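Local coordinates for protein Blo t 1 allergen (Blomia tropicalis, PDB 5JT8) that probably cleaves proteins as a papain-family cysteine protease, made with an inhibitory propeptide, and is a mite allergen, at residues A[162-167]-A[220-225]. Numbering follows the deposited sequence.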
loop_
_atom_site.group_PDB
_atom_site.type_symbol
_atom_site.label_atom_id
_atom_site.label_comp_id
_atom_site.label_asym_id
_atom_site.label_seq_id
_atom_site.Cartn_x
_atom_site.Cartn_y
_atom_site.Cartn_z
ATOM N N GLU A 162 11.201 -6.497 3.495
ATOM C CA GLU A 162 10.961 -5.511 2.449
ATOM C C GLU A 162 12.268 -4.934 1.912
ATOM O O GLU A 162 12.368 -4.599 0.731
ATOM C CB GLU A 162 10.072 -4.369 2.951
ATOM C CG GLU A 162 8.593 -4.715 3.040
ATOM C CD GLU A 162 8.244 -5.492 4.304
ATOM O OE1 GLU A 162 9.140 -5.693 5.161
ATOM O OE2 GLU A 162 7.064 -5.894 4.447
ATOM N N GLN A 163 13.267 -4.815 2.779
ATOM C CA GLN A 163 14.531 -4.188 2.401
ATOM C C GLN A 163 15.227 -5.021 1.316
ATOM O O GLN A 163 15.857 -4.473 0.406
ATOM C CB GLN A 163 15.442 -4.012 3.623
ATOM C CG GLN A 163 16.712 -3.181 3.389
ATOM C CD GLN A 163 16.424 -1.726 3.079
ATOM O OE1 GLN A 163 15.736 -1.040 3.840
ATOM N NE2 GLN A 163 16.945 -1.248 1.949
ATOM N N GLU A 164 15.103 -6.343 1.401
ATOM C CA GLU A 164 15.715 -7.206 0.402
ATOM C C GLU A 164 15.050 -6.963 -0.955
ATOM O O GLU A 164 15.706 -7.031 -1.992
ATOM C CB GLU A 164 15.611 -8.691 0.773
ATOM C CG GLU A 164 16.303 -9.589 -0.269
ATOM C CD GLU A 164 16.252 -11.068 0.032
ATOM O OE1 GLU A 164 15.556 -11.475 0.992
ATOM O OE2 GLU A 164 16.900 -11.835 -0.718
ATOM N N LEU A 165 13.748 -6.694 -0.948
ATOM C CA LEU A 165 13.048 -6.348 -2.180
ATOM C C LEU A 165 13.574 -5.017 -2.728
ATOM O O LEU A 165 13.867 -4.889 -3.924
ATOM C CB LEU A 165 11.540 -6.265 -1.949
ATOM C CG LEU A 165 10.788 -7.590 -1.833
ATOM C CD1 LEU A 165 9.332 -7.355 -1.470
ATOM C CD2 LEU A 165 10.919 -8.429 -3.132
ATOM N N VAL A 166 13.707 -4.040 -1.842
ATOM C CA VAL A 166 14.132 -2.701 -2.222
ATOM C C VAL A 166 15.490 -2.729 -2.912
ATOM O O VAL A 166 15.704 -2.051 -3.922
ATOM C CB VAL A 166 14.174 -1.782 -0.995
ATOM C CG1 VAL A 166 14.940 -0.497 -1.290
ATOM C CG2 VAL A 166 12.750 -1.481 -0.516
ATOM N N ASP A 167 16.392 -3.557 -2.401
ATOM C CA ASP A 167 17.751 -3.556 -2.905
ATOM C C ASP A 167 17.990 -4.514 -4.048
ATOM O O ASP A 167 18.778 -4.228 -4.939
ATOM C CB ASP A 167 18.706 -3.876 -1.773
ATOM C CG ASP A 167 18.639 -2.849 -0.680
ATOM O OD1 ASP A 167 18.158 -1.728 -0.953
ATOM O OD2 ASP A 167 19.057 -3.165 0.446
ATOM N N GLY A 220 19.566 -17.725 5.897
ATOM C CA GLY A 220 18.305 -17.673 6.593
ATOM C C GLY A 220 17.376 -18.403 5.671
ATOM O O GLY A 220 17.658 -18.533 4.480
ATOM N N GLN A 221 16.281 -18.906 6.208
ATOM C CA GLN A 221 15.315 -19.579 5.370
ATOM C C GLN A 221 14.732 -18.579 4.367
ATOM O O GLN A 221 14.616 -17.389 4.670
ATOM C CB GLN A 221 14.223 -20.202 6.227
ATOM C CG GLN A 221 13.251 -21.036 5.438
ATOM C CD GLN A 221 12.717 -22.176 6.252
ATOM O OE1 GLN A 221 13.328 -22.579 7.245
ATOM N NE2 GLN A 221 11.574 -22.713 5.840
ATOM N N ARG A 222 14.385 -19.050 3.175
ATOM C CA ARG A 222 13.790 -18.174 2.175
ATOM C C ARG A 222 12.368 -18.588 1.900
ATOM O O ARG A 222 12.070 -19.769 1.757
ATOM C CB ARG A 222 14.612 -18.170 0.875
ATOM C CG ARG A 222 15.854 -17.311 0.983
ATOM C CD ARG A 222 16.641 -17.191 -0.308
ATOM N NE ARG A 222 17.834 -16.376 -0.090
ATOM C CZ ARG A 222 17.920 -15.077 -0.369
ATOM N NH1 ARG A 222 16.888 -14.439 -0.907
ATOM N NH2 ARG A 222 19.048 -14.418 -0.128
ATOM N N TYR A 223 11.488 -17.601 1.827
ATOM C CA TYR A 223 10.076 -17.850 1.585
ATOM C C TYR A 223 9.703 -17.421 0.174
ATOM O O TYR A 223 9.970 -16.291 -0.233
ATOM C CB TYR A 223 9.237 -17.119 2.633
ATOM C CG TYR A 223 9.529 -17.655 4.005
ATOM C CD1 TYR A 223 10.623 -17.199 4.734
ATOM C CD2 TYR A 223 8.746 -18.664 4.551
ATOM C CE1 TYR A 223 10.912 -17.718 5.993
ATOM C CE2 TYR A 223 9.022 -19.186 5.810
ATOM C CZ TYR A 223 10.105 -18.715 6.524
ATOM O OH TYR A 223 10.379 -19.241 7.767
ATOM N N HIS A 224 9.092 -18.330 -0.570
ATOM C CA HIS A 224 8.730 -18.062 -1.951
ATOM C C HIS A 224 7.234 -17.932 -2.109
ATOM O O HIS A 224 6.481 -18.256 -1.206
ATOM C CB HIS A 224 9.218 -19.189 -2.863
ATOM C CG HIS A 224 10.692 -19.426 -2.803
ATOM N ND1 HIS A 224 11.558 -18.958 -3.769
ATOM C CD2 HIS A 224 11.455 -20.080 -1.895
ATOM C CE1 HIS A 224 12.792 -19.318 -3.459
ATOM N NE2 HIS A 224 12.756 -20.002 -2.329
ATOM N N VAL A 225 6.817 -17.463 -3.276
ATOM C CA VAL A 225 5.493 -17.777 -3.793
ATOM C C VAL A 225 5.774 -18.560 -5.086
ATOM O O VAL A 225 6.912 -18.622 -5.515
ATOM C CB VAL A 225 4.646 -16.524 -4.063
ATOM C CG1 VAL A 225 4.591 -15.616 -2.819
ATOM C CG2 VAL A 225 5.206 -15.749 -5.256
#
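Glu164 and Arg222 meet in a single, partly buried salt bridge, in the helical half of the papain-fold protease domain, joining helix 162-168 to the loop that leads into strand 227-230. Arg222 NH1 donates to Glu164 OE2 at 2.6 Å, with an N-H...O angle of 153°. The bond is one-pronged: Arg222 NH2 stays 3.4 Å from Glu164 OE2, and Glu164 OE1 lies 3.8 Å from Arg222 NH1. The carboxylate comes in at the edge of the guanidinium, slightly tilted from its plane, and offers the syn lone pair of OE2. Because the two flat groups are turned 72° apart, they do not form the paired, coplanar type of bridge.

Both side chains have to stretch, since the CA atoms of Glu164 and Arg222 are 11.3 Å apart. Glu164 reaches out with CG anti to the backbone N (chi1 -178°) and stays extended beyond it, while Arg222 runs straight from CG to NE and crosses it at about a right angle.

The second shell pins each end. Tyr193 OH, from helix 187-196, also hydrogen-bonds Glu164 OE2, and the backbone N of Val200 donates to Glu164 OE1, so both carboxylate oxygens are satisfied. The same loop after helix 187-196 pairs through Leu199 with the backbone of Tyr223, next to the arginine, and Arg222 NH1, besides gripping Glu164 OE2, hydrogen-bonds the carbonyl O of Gly198.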